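Local structure of glucosidase (Croceicoccus marinus, 5Z3K) at residues 442-447 with 468-473; 279-284 with 327-332; 374-379 with 416-421; 369-374 with 477-482. The protein probably hydrolyses O-glycosidic bonds as a family GH39 beta-glucosidase, in which a TIM barrel is joined to a beta-sandwich domain. All blocks are in the same frame, centred on the assembly; numbering follows the deposited sequence.

Contact 1: 442-447 with 468-473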
# COMPACT_ATOMS: atom_id res chain seq x y z
N ARG A 442 -21.44 -14.57 -2.13
CA ARG A 442 -20.08 -14.97 -2.48
C ARG A 442 -19.60 -14.17 -3.69
O ARG A 442 -20.32 -14.09 -4.69
CB ARG A 442 -20.02 -16.47 -2.76
CG ARG A 442 -18.81 -16.94 -3.54
CD ARG A 442 -18.80 -18.48 -3.65
NE ARG A 442 -19.62 -19.00 -4.75
CZ ARG A 442 -19.14 -19.42 -5.92
NH1 ARG A 442 -17.83 -19.38 -6.17
NH2 ARG A 442 -19.97 -19.88 -6.85
N TYR A 443 -18.39 -13.59 -3.58
CA TYR A 443 -17.73 -12.86 -4.66
C TYR A 443 -16.42 -13.56 -5.02
O TYR A 443 -15.72 -14.09 -4.15
CB TYR A 443 -17.41 -11.40 -4.27
CG TYR A 443 -18.58 -10.64 -3.70
CD1 TYR A 443 -18.92 -10.76 -2.36
CD2 TYR A 443 -19.31 -9.76 -4.49
CE1 TYR A 443 -19.99 -10.06 -1.83
CE2 TYR A 443 -20.38 -9.05 -3.97
CZ TYR A 443 -20.71 -9.21 -2.64
OH TYR A 443 -21.76 -8.51 -2.11
N ARG A 444 -16.07 -13.52 -6.31
CA ARG A 444 -14.95 -14.31 -6.83
C ARG A 444 -14.07 -13.49 -7.76
O ARG A 444 -14.58 -12.81 -8.66
CB ARG A 444 -15.48 -15.54 -7.59
CG ARG A 444 -14.44 -16.30 -8.37
CD ARG A 444 -13.48 -17.03 -7.43
NE ARG A 444 -14.17 -18.04 -6.62
CZ ARG A 444 -14.27 -19.33 -6.96
NH1 ARG A 444 -13.74 -19.77 -8.09
NH2 ARG A 444 -14.90 -20.18 -6.15
N ALA A 445 -12.76 -13.58 -7.59
CA ALA A 445 -11.80 -13.02 -8.54
C ALA A 445 -10.86 -14.14 -8.96
O ALA A 445 -10.12 -14.67 -8.12
CB ALA A 445 -11.04 -11.84 -7.96
N ASP A 446 -10.91 -14.53 -10.22
CA ASP A 446 -10.06 -15.61 -10.71
C ASP A 446 -9.96 -15.48 -12.23
O ASP A 446 -10.26 -14.42 -12.78
CB ASP A 446 -10.59 -16.98 -10.22
CG ASP A 446 -11.94 -17.35 -10.80
OD1 ASP A 446 -12.44 -16.66 -11.72
OD2 ASP A 446 -12.51 -18.37 -10.35
N ARG A 447 -9.53 -16.55 -12.90
CA ARG A 447 -9.31 -16.48 -14.34
C ARG A 447 -10.60 -16.20 -15.10
O ARG A 447 -10.54 -15.78 -16.27
CB ARG A 447 -8.66 -17.76 -14.84
CG ARG A 447 -9.51 -19.01 -14.66
CD ARG A 447 -9.04 -20.14 -15.57
NE ARG A 447 -7.58 -20.33 -15.57
CZ ARG A 447 -6.78 -20.00 -16.58
NH1 ARG A 447 -7.28 -19.46 -17.69
NH2 ARG A 447 -5.47 -20.22 -16.49
N ASN A 468 -17.08 -24.60 -1.67
CA ASN A 468 -16.93 -24.25 -3.07
C ASN A 468 -15.66 -24.86 -3.61
O ASN A 468 -14.71 -25.13 -2.85
CB ASN A 468 -16.89 -22.73 -3.28
CG ASN A 468 -18.27 -22.11 -3.27
OD1 ASN A 468 -18.65 -21.44 -2.30
ND2 ASN A 468 -19.04 -22.36 -4.32
N LYS A 469 -15.64 -25.09 -4.92
CA LYS A 469 -14.38 -25.32 -5.59
C LYS A 469 -13.68 -23.98 -5.77
O LYS A 469 -14.32 -22.97 -6.07
CB LYS A 469 -14.59 -26.00 -6.95
CG LYS A 469 -15.52 -27.21 -6.90
CD LYS A 469 -14.87 -28.39 -6.23
CE LYS A 469 -15.55 -29.71 -6.63
NZ LYS A 469 -16.56 -30.15 -5.62
N LEU A 470 -12.37 -23.98 -5.54
CA LEU A 470 -11.57 -22.74 -5.60
C LEU A 470 -10.16 -23.18 -5.97
O LEU A 470 -9.34 -23.44 -5.09
CB LEU A 470 -11.61 -21.98 -4.28
CG LEU A 470 -10.76 -20.70 -4.23
CD1 LEU A 470 -11.32 -19.62 -5.16
CD2 LEU A 470 -10.62 -20.17 -2.80
N ALA A 471 -9.90 -23.29 -7.27
CA ALA A 471 -8.59 -23.72 -7.74
C ALA A 471 -7.54 -22.68 -7.38
O ALA A 471 -7.84 -21.54 -7.02
CB ALA A 471 -8.60 -23.95 -9.25
N VAL A 472 -6.27 -23.09 -7.51
CA VAL A 472 -5.19 -22.15 -7.26
C VAL A 472 -5.34 -20.93 -8.15
O VAL A 472 -5.91 -20.99 -9.25
CB VAL A 472 -3.80 -22.80 -7.45
CG1 VAL A 472 -3.51 -23.72 -6.29
CG2 VAL A 472 -3.74 -23.55 -8.76
N SER A 473 -4.82 -19.80 -7.67
CA SER A 473 -4.94 -18.49 -8.33
C SER A 473 -6.38 -18.00 -8.35
O SER A 473 -6.88 -17.50 -9.36
CB SER A 473 -4.34 -18.51 -9.74
OG SER A 473 -3.00 -19.00 -9.72
O HOH W 1 -15.03 -22.35 -9.36
O HOH W 2 -7.83 -18.59 -11.66
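Arg444 reaches from strand 438-446 to the end of strand 464-469 and the chain just beyond it, bridging two strands on opposing layers of the beta-sandwich domain. Its NH2 gives a hydrogen bond of 2.9 Å to Lys469 O; the acceptor lies 22° out of the guanidinium plane, while NH2 sits in the plane of the carbonyl. Leu470 CD1 rests over the centre of one guanidinium face, 3.5 Å from Arg444 CZ, so the flat cation meets a backbone oxygen at its edge and a methyl on its face. Bends at chi2 (70°) and chi3 set CD and then NE, folding the chain over toward Leu470.

Beside it, Arg442 and Asn468 stack. The amide and guanidinium planes are 27° apart, with Asn468 ND2 over the guanidinium centre, 3.3 Å from Arg442 CZ; two donors facing each other make this a packing contact, and Asn468 OD1 meets Arg442 CD instead.

The second shell fixes the rotation of both arginines. Asp446 OD2 takes a salt bridge from Arg444 NH1 at 2.9 Å; it lies in the guanidinium plane and is met on its anti side, somewhat out of the carboxylate plane. Glu476 OE2 forms salt bridges with both Arg444 NE and Arg442 NH1, and Asp455 pairs with Arg442 NH2; these carboxylates would be expected to offset the repulsion between the neighbouring guanidinium groups. At the far end of the contact direct packing thins to Asp446 CB against Ser473 O, and a water donates to Ser473 O at 2.7 Å while accepting from Arg447 N at 2.9 Å.

Contact 2: 279-284 with 327-332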
# COMPACT_ATOMS: atom_id res chain seq x y z
N ASP A 279 -3.01 -14.96 -11.29
CA ASP A 279 -1.91 -15.27 -10.37
C ASP A 279 -1.62 -14.08 -9.47
O ASP A 279 -1.47 -14.22 -8.24
CB ASP A 279 -0.64 -15.64 -11.14
CG ASP A 279 -0.74 -16.97 -11.85
OD1 ASP A 279 -1.71 -17.71 -11.61
OD2 ASP A 279 0.16 -17.27 -12.66
N ASN A 280 -1.52 -12.90 -10.07
CA ASN A 280 -1.20 -11.68 -9.35
C ASN A 280 -2.30 -11.34 -8.34
O ASN A 280 -2.01 -10.96 -7.20
CB ASN A 280 -1.01 -10.54 -10.36
CG ASN A 280 -0.32 -9.31 -9.75
OD1 ASN A 280 -0.74 -8.80 -8.71
ND2 ASN A 280 0.73 -8.83 -10.42
N ALA A 281 -3.56 -11.48 -8.76
CA ALA A 281 -4.70 -11.26 -7.86
C ALA A 281 -4.61 -12.14 -6.62
O ALA A 281 -4.78 -11.66 -5.49
CB ALA A 281 -6.00 -11.53 -8.62
N ALA A 282 -4.35 -13.43 -6.82
CA ALA A 282 -4.25 -14.32 -5.67
C ALA A 282 -3.05 -13.95 -4.81
O ALA A 282 -3.12 -14.02 -3.57
CB ALA A 282 -4.16 -15.78 -6.13
N PHE A 283 -1.95 -13.54 -5.44
CA PHE A 283 -0.78 -13.11 -4.68
C PHE A 283 -1.11 -11.93 -3.79
O PHE A 283 -0.76 -11.92 -2.60
CB PHE A 283 0.37 -12.75 -5.63
CG PHE A 283 1.61 -12.22 -4.94
CD1 PHE A 283 1.69 -10.88 -4.53
CD2 PHE A 283 2.70 -13.05 -4.69
CE1 PHE A 283 2.85 -10.40 -3.89
CE2 PHE A 283 3.84 -12.58 -4.06
CZ PHE A 283 3.92 -11.26 -3.65
N LEU A 284 -1.74 -10.90 -4.35
CA LEU A 284 -1.91 -9.69 -3.56
C LEU A 284 -2.91 -9.91 -2.43
O LEU A 284 -2.75 -9.33 -1.35
CB LEU A 284 -2.30 -8.51 -4.46
CG LEU A 284 -3.72 -8.35 -4.96
CD1 LEU A 284 -4.50 -7.44 -4.02
CD2 LEU A 284 -3.70 -7.78 -6.39
N GLN A 327 -11.83 -3.50 -15.53
CA GLN A 327 -11.51 -4.29 -14.36
C GLN A 327 -11.16 -5.73 -14.73
O GLN A 327 -11.37 -6.19 -15.86
CB GLN A 327 -12.67 -4.26 -13.36
CG GLN A 327 -12.76 -2.92 -12.66
CD GLN A 327 -14.00 -2.77 -11.84
OE1 GLN A 327 -14.42 -3.70 -11.14
NE2 GLN A 327 -14.62 -1.61 -11.92
N ASN A 328 -10.59 -6.43 -13.75
CA ASN A 328 -10.04 -7.76 -13.99
C ASN A 328 -9.95 -8.46 -12.64
O ASN A 328 -10.52 -8.01 -11.64
CB ASN A 328 -8.69 -7.65 -14.70
CG ASN A 328 -7.74 -6.71 -13.99
OD1 ASN A 328 -7.77 -6.62 -12.76
ND2 ASN A 328 -6.93 -5.97 -14.75
N ALA A 329 -9.21 -9.57 -12.60
CA ALA A 329 -9.08 -10.31 -11.35
C ALA A 329 -8.27 -9.52 -10.32
O ALA A 329 -8.56 -9.57 -9.12
CB ALA A 329 -8.45 -11.68 -11.60
N ARG A 330 -7.23 -8.80 -10.76
CA ARG A 330 -6.44 -8.01 -9.81
C ARG A 330 -7.30 -6.92 -9.17
O ARG A 330 -7.24 -6.71 -7.95
CB ARG A 330 -5.23 -7.37 -10.50
CG ARG A 330 -4.00 -8.28 -10.66
CD ARG A 330 -3.05 -7.69 -11.71
NE ARG A 330 -3.62 -7.78 -13.06
CZ ARG A 330 -3.24 -7.04 -14.09
NH1 ARG A 330 -2.28 -6.13 -13.95
NH2 ARG A 330 -3.83 -7.21 -15.27
N THR A 331 -8.07 -6.18 -9.97
CA THR A 331 -8.91 -5.15 -9.38
C THR A 331 -10.01 -5.77 -8.54
O THR A 331 -10.45 -5.17 -7.55
CB THR A 331 -9.51 -4.23 -10.46
OG1 THR A 331 -10.36 -4.98 -11.34
CG2 THR A 331 -8.40 -3.58 -11.29
N GLY A 332 -10.45 -6.98 -8.89
CA GLY A 332 -11.44 -7.65 -8.07
C GLY A 332 -10.86 -8.01 -6.71
O GLY A 332 -11.45 -7.71 -5.67
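Asn280 and Arg330 open the contact: the Asn280 side chain lies against the aliphatic part of the arginine, with Asn280 CG 3.7 Å from Arg330 CD and Asn280 CB about as close to Arg330 CG. Asn280 CG stands anti to the backbone N (chi1 -165°), which sets it beside these methylenes; the amide plane is turned 46° from the guanidinium, and the contact is with the arginine CG and CD. The charged end of Arg330 runs on to Asp277, at the start of the same helix as Asn280 and just ahead of this segment, where NE forms a salt bridge; Asp277 also accepts from Ala329 N through its other oxygen.

Ala281 comes next and lies at the closest approach of the backbones, its CA 4.2 Å from the CA of Arg330. The close approach goes with the small side chain of Ala281, whose CB touches Ala329 O at 3.3 Å and Ala329 CB at 3.9 Å. Helix 277-291, which follows the seventh strand of the TIM barrel, thus packs against the first turn of helix 329-341. That turn is fixed by a capping box, in which Thr331 N donates to Asn328 OD1 and Asn328 N to Thr331 OG1, both at 2.8 Å and nearly straight.

Ala282 points away; its O accepts from Ser375 OG, and the Phe283 ring meets Tyr377 edge-to-face. One turn beyond Asn280, Leu284 returns to the interface, where its CD2 lies 4.0 Å from Arg330 O and slightly farther from Arg330 CG.

Contact 3: 374-379 with 416-421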
# COMPACT_ATOMS: atom_id res chain seq x y z
N ILE A 374 -10.61 -15.48 1.35
CA ILE A 374 -9.81 -16.68 1.11
C ILE A 374 -9.05 -16.51 -0.19
O ILE A 374 -9.65 -16.24 -1.23
CB ILE A 374 -10.69 -17.95 1.02
CG1 ILE A 374 -11.57 -18.11 2.26
CG2 ILE A 374 -9.81 -19.17 0.76
CD1 ILE A 374 -12.71 -19.10 2.05
N SER A 375 -7.73 -16.69 -0.14
CA SER A 375 -6.92 -16.73 -1.36
C SER A 375 -6.21 -18.07 -1.44
O SER A 375 -5.63 -18.53 -0.46
CB SER A 375 -5.90 -15.60 -1.41
OG SER A 375 -5.15 -15.66 -2.63
N ASN A 376 -6.27 -18.68 -2.62
CA ASN A 376 -5.56 -19.91 -2.92
C ASN A 376 -4.45 -19.56 -3.91
O ASN A 376 -4.68 -19.49 -5.12
CB ASN A 376 -6.52 -20.97 -3.48
CG ASN A 376 -5.91 -22.35 -3.52
OD1 ASN A 376 -4.81 -22.57 -3.01
ND2 ASN A 376 -6.63 -23.30 -4.10
N TYR A 377 -3.25 -19.32 -3.38
CA TYR A 377 -2.11 -18.89 -4.18
C TYR A 377 -0.98 -19.91 -4.10
O TYR A 377 -0.65 -20.40 -3.02
CB TYR A 377 -1.58 -17.52 -3.70
CG TYR A 377 -0.31 -17.14 -4.42
CD1 TYR A 377 -0.36 -16.59 -5.70
CD2 TYR A 377 0.94 -17.40 -3.87
CE1 TYR A 377 0.79 -16.27 -6.38
CE2 TYR A 377 2.10 -17.10 -4.56
CZ TYR A 377 2.01 -16.54 -5.82
OH TYR A 377 3.16 -16.22 -6.51
N ALA A 378 -0.36 -20.20 -5.24
CA ALA A 378 0.74 -21.16 -5.30
C ALA A 378 2.00 -20.47 -5.79
O ALA A 378 2.01 -19.88 -6.88
CB ALA A 378 0.39 -22.34 -6.21
N ILE A 379 3.06 -20.51 -4.98
CA ILE A 379 4.37 -20.08 -5.47
C ILE A 379 4.77 -20.98 -6.64
O ILE A 379 4.71 -22.21 -6.51
CB ILE A 379 5.43 -20.16 -4.35
CG1 ILE A 379 5.12 -19.18 -3.22
CG2 ILE A 379 6.82 -19.92 -4.91
CD1 ILE A 379 5.86 -19.50 -1.93
N ALA A 416 7.71 -24.03 1.01
CA ALA A 416 6.41 -23.38 0.98
C ALA A 416 5.59 -23.73 -0.26
O ALA A 416 4.76 -22.91 -0.69
CB ALA A 416 6.58 -21.86 1.07
N ARG A 417 5.78 -24.92 -0.83
CA ARG A 417 4.95 -25.35 -1.95
C ARG A 417 3.48 -25.38 -1.53
O ARG A 417 3.16 -25.72 -0.40
CB ARG A 417 5.39 -26.74 -2.44
CG ARG A 417 4.51 -27.35 -3.52
CD ARG A 417 5.09 -28.65 -4.07
NE ARG A 417 6.49 -28.48 -4.47
CZ ARG A 417 6.87 -27.99 -5.64
NH1 ARG A 417 5.97 -27.63 -6.54
NH2 ARG A 417 8.16 -27.86 -5.92
N SER A 418 2.59 -24.99 -2.45
CA SER A 418 1.16 -24.97 -2.15
C SER A 418 0.66 -26.38 -1.84
O SER A 418 1.15 -27.37 -2.40
CB SER A 418 0.38 -24.37 -3.32
OG SER A 418 -1.00 -24.69 -3.25
N THR A 419 -0.31 -26.47 -0.93
CA THR A 419 -0.92 -27.76 -0.63
C THR A 419 -1.69 -28.29 -1.82
O THR A 419 -1.92 -29.51 -1.92
CB THR A 419 -1.83 -27.64 0.60
OG1 THR A 419 -1.08 -27.16 1.71
CG2 THR A 419 -2.43 -28.99 0.97
N GLY A 420 -2.07 -27.43 -2.75
CA GLY A 420 -2.80 -27.86 -3.92
C GLY A 420 -4.28 -28.09 -3.71
O GLY A 420 -4.88 -28.86 -4.47
N TYR A 421 -4.89 -27.45 -2.71
CA TYR A 421 -6.34 -27.52 -2.55
C TYR A 421 -7.05 -27.15 -3.84
O TYR A 421 -6.66 -26.22 -4.55
CB TYR A 421 -6.81 -26.57 -1.45
CG TYR A 421 -6.30 -26.89 -0.07
CD1 TYR A 421 -6.57 -28.12 0.52
CD2 TYR A 421 -5.59 -25.95 0.66
CE1 TYR A 421 -6.13 -28.41 1.79
CE2 TYR A 421 -5.14 -26.23 1.94
CZ TYR A 421 -5.41 -27.47 2.49
OH TYR A 421 -4.96 -27.74 3.76
O HOH W 3 -3.73 -24.86 -1.77
O HOH W 4 -1.99 -22.49 -2.13
O HOH W 5 2.72 -21.77 -2.35
O HOH W 6 3.52 -24.12 -5.01
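Asn376 meets Tyr421 through its amide, the one direct hydrogen bond between the end of strand 369-376 and loop 416-421. From CB the side chain turns anti to the backbone N (chi1 -167°), which carries CG toward the loop. There it divides. ND2 donates to Tyr421 O at 3.0 Å, with the oxygen in the amide plane but the donor 44° above the plane of the tyrosine carbonyl; the same nitrogen also donates to Leu470 O, so both of its protons can be used. OD1 instead faces water. One molecule donates to Asn376 OD1 at 2.8 Å and accepts from Tyr421 N, while a second lies 3.0 Å from Asn376 OD1 and near Tyr377 O and Ser418 OG.

Farther along, carbon contacts take over. Ala378 CB packs on Ser418 CB at 3.5 Å, and Ile379 CD1 lies 3.9 Å from Ala416 CB. Two waters link the backbones around these spots: one accepts from Ile379 N and donates to Ala416 O, another donates to Ile379 O and accepts from Ser418 N.

The loop is shaped locally by Ser418, whose OG accepts from Gly420 N at 3.0 Å. This is an ST turn, a few residues before strand 423-429, in a largely water-mediated loop that joins the end of an interior strand of the beta-sandwich domain.

Contact 4: 369-374 with 477-482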
# COMPACT_ATOMS: atom_id res chain seq x y z
N THR A 369 -22.51 -7.58 9.55
CA THR A 369 -21.84 -8.08 8.35
C THR A 369 -20.58 -8.84 8.76
O THR A 369 -19.72 -8.26 9.43
CB THR A 369 -21.48 -6.94 7.39
OG1 THR A 369 -22.66 -6.24 6.98
CG2 THR A 369 -20.74 -7.47 6.17
N ILE A 370 -20.49 -10.11 8.38
CA ILE A 370 -19.27 -10.91 8.52
C ILE A 370 -18.61 -11.04 7.15
O ILE A 370 -19.30 -11.34 6.17
CB ILE A 370 -19.59 -12.32 9.08
CG1 ILE A 370 -20.63 -12.27 10.22
CG2 ILE A 370 -18.30 -13.09 9.39
CD1 ILE A 370 -20.17 -11.58 11.45
N ARG A 371 -17.29 -10.86 7.08
CA ARG A 371 -16.54 -11.03 5.83
C ARG A 371 -15.44 -12.07 6.01
O ARG A 371 -14.64 -11.96 6.94
CB ARG A 371 -15.93 -9.72 5.36
CG ARG A 371 -16.98 -8.72 4.92
CD ARG A 371 -16.40 -7.45 4.30
NE ARG A 371 -17.52 -6.64 3.83
CZ ARG A 371 -17.69 -5.35 4.09
NH1 ARG A 371 -16.80 -4.67 4.80
NH2 ARG A 371 -18.77 -4.74 3.62
N ILE A 372 -15.40 -13.06 5.12
CA ILE A 372 -14.39 -14.11 5.17
C ILE A 372 -13.68 -14.13 3.82
O ILE A 372 -14.30 -14.44 2.79
CB ILE A 372 -14.97 -15.49 5.50
CG1 ILE A 372 -15.68 -15.48 6.87
CG2 ILE A 372 -13.85 -16.53 5.49
CD1 ILE A 372 -17.21 -15.65 6.77
N LEU A 373 -12.40 -13.80 3.83
CA LEU A 373 -11.59 -13.66 2.62
C LEU A 373 -10.66 -14.86 2.52
O LEU A 373 -10.01 -15.22 3.51
CB LEU A 373 -10.78 -12.37 2.68
CG LEU A 373 -9.85 -12.13 1.50
CD1 LEU A 373 -10.69 -11.76 0.25
CD2 LEU A 373 -8.87 -11.03 1.82
N ILE A 374 -10.61 -15.48 1.35
CA ILE A 374 -9.81 -16.68 1.11
C ILE A 374 -9.05 -16.51 -0.19
O ILE A 374 -9.65 -16.24 -1.23
CB ILE A 374 -10.69 -17.95 1.02
CG1 ILE A 374 -11.57 -18.11 2.26
CG2 ILE A 374 -9.81 -19.17 0.76
CD1 ILE A 374 -12.71 -19.10 2.05
N LEU A 477 -14.55 -14.03 -1.50
CA LEU A 477 -15.07 -13.31 -0.34
C LEU A 477 -16.44 -13.88 -0.04
O LEU A 477 -17.31 -13.88 -0.91
CB LEU A 477 -15.17 -11.80 -0.59
CG LEU A 477 -15.80 -11.00 0.55
CD1 LEU A 477 -14.91 -11.07 1.78
CD2 LEU A 477 -16.00 -9.53 0.12
N ILE A 478 -16.62 -14.38 1.17
CA ILE A 478 -17.91 -14.83 1.65
C ILE A 478 -18.44 -13.76 2.57
O ILE A 478 -17.77 -13.39 3.55
CB ILE A 478 -17.81 -16.18 2.38
CG1 ILE A 478 -17.14 -17.23 1.49
CG2 ILE A 478 -19.18 -16.61 2.91
CD1 ILE A 478 -17.81 -17.41 0.14
N GLU A 479 -19.63 -13.27 2.29
CA GLU A 479 -20.24 -12.21 3.08
C GLU A 479 -21.53 -12.74 3.68
O GLU A 479 -22.42 -13.17 2.94
CB GLU A 479 -20.52 -10.98 2.21
CG GLU A 479 -20.73 -9.73 3.00
CD GLU A 479 -20.55 -8.49 2.15
OE1 GLU A 479 -19.41 -7.99 2.03
OE2 GLU A 479 -21.57 -8.06 1.57
N ILE A 480 -21.63 -12.70 5.01
CA ILE A 480 -22.84 -13.12 5.72
C ILE A 480 -23.44 -11.91 6.41
O ILE A 480 -22.75 -11.19 7.14
CB ILE A 480 -22.53 -14.23 6.74
CG1 ILE A 480 -21.78 -15.36 6.07
CG2 ILE A 480 -23.82 -14.76 7.36
CD1 ILE A 480 -21.14 -16.29 7.02
N THR A 481 -24.73 -11.66 6.17
CA THR A 481 -25.39 -10.48 6.72
C THR A 481 -26.68 -10.84 7.43
O THR A 481 -27.34 -11.83 7.10
CB THR A 481 -25.70 -9.46 5.64
OG1 THR A 481 -26.44 -10.10 4.59
CG2 THR A 481 -24.40 -8.91 5.08
N ARG A 482 -27.02 -10.03 8.43
CA ARG A 482 -28.33 -10.15 9.06
C ARG A 482 -29.40 -9.68 8.08
O ARG A 482 -29.23 -8.66 7.40
CB ARG A 482 -28.38 -9.34 10.35
CG ARG A 482 -29.71 -9.46 11.10
CD ARG A 482 -29.70 -8.64 12.37
NE ARG A 482 -29.43 -7.24 12.11
CZ ARG A 482 -30.36 -6.35 11.76
NH1 ARG A 482 -31.62 -6.73 11.63
NH2 ARG A 482 -30.02 -5.09 11.54
O HOH W 7 -21.63 -5.29 2.46
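Ile372 and Ile478 face each other as a hydrogen-bonded pair, as do Ile370 and Ile480, and these four isoleucines form the tightly packed side of the contact. Ile372 CD1 reaches diagonally to Ile480 CD1 at 4.0 Å. Ile370 CB lies 4.2 Å from Ile480 CB. Ile372, Ile478 and Ile480 also touch strand 423-429, which puts this face in the hydrophobic core between the sheet layers. Four backbone bonds hold the strands together, Ile370 N to Ile480 O being 2.8 Å.

The other face is mixed. Leu373 and Leu477 are buried on it against helix 329-341, and Leu477 CD1 lies 4.0 Å from Arg371 CB. Polar groups follow: Arg371 NE gives Glu479 OE1 an almost straight salt-bridge hydrogen bond of 2.9 Å (174°). The oxygen is in the guanidinium plane, yet NE stands 39° above the carboxylate plane, the two flat groups being turned 52° apart. Arg371 is extended from CG to NE and runs alongside the glutamate; a water bridges Arg371 NH2 and Glu479 OE2, and NH1 goes to Gln339 O. Thr369 and Thr481, partly exposed, touch more lightly, with Thr369 OG1 3.7 Å from Thr481 CG2.

Such regular antiparallel pairing, apolar on one face and partly polar on the other, is characteristic of neighbouring strands within a layer of a beta-sandwich.

How the contacts relate
Along the chain contact 2 comes first, closing before the others begin; contact 4 then spans 369 to 482 and encloses contacts 3 and 1 in turn. Contacts 1, 3 and 4 all reach the same mixed sheet, in which strands 438-446, 474-482 and 369-376 are successive neighbours, and contacts 3 and 4 share Ile374 although their centres are about 21 Å apart. Contact 2 belongs to helices packed beside that sheet. Centre to centre, it is about 11 Å from contact 1 and about 15 Å from contact 3, and it touches both, through Ser473 with Asp279 and Ser375 with Ala282. The barrel helix 277-291 is thereby tied to the sandwich domain.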